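Local coordinates for protein ftsY (Mycoplasma mycoides, PDB 1ZU5) that is the signal recognition particle receptor FtsY, an SRP54-type protein that pairs a helical bundle with a P-loop GTPase-family domain, at residues A[117-122]-A[196-201]. Residues are numbered along the deposited sequence; the frame is centred on the assembly and turned at random.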
loop_
_atom_site.group_PDB
_atom_site.type_symbol
_atom_site.label_atom_id
_atom_site.label_comp_id
_atom_site.label_asym_id
_atom_site.label_seq_id
_atom_site.Cartn_x
_atom_site.Cartn_y
_atom_site.Cartn_z
ATOM N N GLY A 117 8.680 -6.646 6.338
ATOM C CA GLY A 117 7.449 -5.962 5.970
ATOM C C GLY A 117 6.546 -6.875 5.145
ATOM O O GLY A 117 5.334 -6.872 5.330
ATOM N N LYS A 118 7.150 -7.695 4.274
ATOM C CA LYS A 118 6.450 -8.694 3.487
ATOM C C LYS A 118 5.867 -9.785 4.370
ATOM O O LYS A 118 4.693 -10.144 4.254
ATOM C CB LYS A 118 7.410 -9.318 2.453
ATOM C CG LYS A 118 7.594 -8.508 1.194
ATOM C CD LYS A 118 8.758 -8.989 0.284
ATOM C CE LYS A 118 9.086 -10.431 0.428
ATOM N NZ LYS A 118 9.972 -10.905 -0.647
ATOM N N THR A 119 6.665 -10.351 5.256
ATOM C CA THR A 119 6.078 -11.415 6.034
ATOM C C THR A 119 4.980 -10.918 6.976
ATOM O O THR A 119 3.996 -11.626 7.198
ATOM C CB THR A 119 7.134 -12.220 6.823
ATOM O OG1 THR A 119 7.807 -11.344 7.758
ATOM C CG2 THR A 119 8.082 -12.881 5.865
ATOM N N THR A 120 5.172 -9.742 7.595
ATOM C CA THR A 120 4.147 -9.116 8.428
ATOM C C THR A 120 2.894 -8.802 7.599
ATOM O O THR A 120 1.771 -9.049 8.046
ATOM C CB THR A 120 4.678 -7.844 9.086
ATOM O OG1 THR A 120 5.682 -8.218 10.059
ATOM C CG2 THR A 120 3.557 -7.079 9.794
ATOM N N SER A 121 3.072 -8.289 6.389
ATOM C CA SER A 121 1.920 -7.993 5.566
ATOM C C SER A 121 1.188 -9.256 5.100
ATOM O O SER A 121 -0.042 -9.316 5.147
ATOM C CB SER A 121 2.308 -7.074 4.400
ATOM O OG SER A 121 2.731 -5.798 4.885
ATOM N N LEU A 122 1.930 -10.245 4.606
ATOM C CA LEU A 122 1.348 -11.545 4.307
ATOM C C LEU A 122 0.567 -12.078 5.496
ATOM O O LEU A 122 -0.580 -12.468 5.346
ATOM C CB LEU A 122 2.418 -12.567 3.944
ATOM C CG LEU A 122 2.847 -12.855 2.519
ATOM C CD1 LEU A 122 3.943 -13.895 2.595
ATOM C CD2 LEU A 122 1.703 -13.426 1.732
ATOM N N LEU A 196 -1.506 -17.162 -0.440
ATOM C CA LEU A 196 -0.633 -15.985 -0.307
ATOM C C LEU A 196 0.835 -16.384 -0.487
ATOM O O LEU A 196 1.341 -17.250 0.234
ATOM C CB LEU A 196 -0.858 -15.319 1.043
ATOM C CG LEU A 196 -2.182 -14.541 1.206
ATOM C CD1 LEU A 196 -2.401 -14.206 2.676
ATOM C CD2 LEU A 196 -2.244 -13.278 0.339
ATOM N N ILE A 197 1.493 -15.790 -1.486
ATOM C CA ILE A 197 2.872 -16.111 -1.814
ATOM C C ILE A 197 3.859 -14.974 -1.494
ATOM O O ILE A 197 3.755 -13.850 -2.028
ATOM C CB ILE A 197 3.031 -16.494 -3.322
ATOM C CG1 ILE A 197 2.088 -17.656 -3.741
ATOM C CG2 ILE A 197 4.515 -16.795 -3.666
ATOM C CD1 ILE A 197 2.089 -17.824 -5.236
ATOM N N ASP A 198 4.824 -15.298 -0.635
ATOM C CA ASP A 198 5.966 -14.438 -0.335
ATOM C C ASP A 198 7.011 -14.640 -1.436
ATOM O O ASP A 198 7.734 -15.592 -1.437
ATOM C CB ASP A 198 6.568 -14.851 1.030
ATOM C CG ASP A 198 7.551 -13.846 1.546
ATOM O OD1 ASP A 198 8.179 -14.111 2.593
ATOM O OD2 ASP A 198 7.701 -12.774 0.891
ATOM N N THR A 199 7.077 -13.756 -2.401
ATOM C CA THR A 199 7.951 -13.952 -3.520
ATOM C C THR A 199 9.414 -13.871 -3.121
ATOM O O THR A 199 9.755 -13.424 -2.030
ATOM C CB THR A 199 7.686 -12.878 -4.566
ATOM O OG1 THR A 199 7.871 -11.585 -3.945
ATOM C CG2 THR A 199 6.287 -13.041 -5.108
ATOM N N ALA A 200 10.267 -14.297 -4.056
ATOM C CA ALA A 200 11.689 -14.238 -3.911
ATOM C C ALA A 200 12.204 -13.118 -4.794
ATOM O O ALA A 200 11.509 -12.667 -5.716
ATOM C CB ALA A 200 12.285 -15.545 -4.319
ATOM N N GLY A 201 13.426 -12.673 -4.499
ATOM C CA GLY A 201 14.103 -11.684 -5.316
ATOM C C GLY A 201 14.399 -10.388 -4.574
ATOM O O GLY A 201 13.726 -10.043 -3.562
HETATM O O HOH W 1 12.786 -11.311 -1.625
HETATM O O HOH W 2 9.958 -9.257 -3.058
#
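Lys118 NZ donates a hydrogen bond of 2.9 Å to the backbone O of Thr199. The ammonium sits above the plane of that carbonyl, 38° out, and so misses its lone pairs. A salt bridge to Asp198 OD2, 3.3 Å from Lys118 NZ, is likely but doubtful in detail, because that oxygen is modelled too close to the lysine chain. The two side chains cross at about a right angle, and a bend at chi3 (26°) turns the end of the lysine towards the loop.

Water also links the segments. One molecule accepts from Lys118 NZ (2.9 Å) and donates to Thr199 OG1 (3.2 Å). That hydroxyl also bonds the backbone O of Leu110 on strand 106-111.

Leu122 carries the apolar part and lays its two methyls on one face of the strand, two residues apart. Leu122 CD2 meets Leu196 CB at 3.3 Å, and Leu122 CD1 reaches Asp198 CB. Thr119 CG2 lies beside Asp198 OD1 at 3.5 Å, while Thr119 OG1 bonds Gln151.

The axes of 117-122 and 196-198 run nearly antiparallel, 171° apart. Gly117, Lys118 and Thr119 fit a Walker A pattern, and Asp198 at the strand end is consistent with the Walker B position of a P-loop NTPase fold.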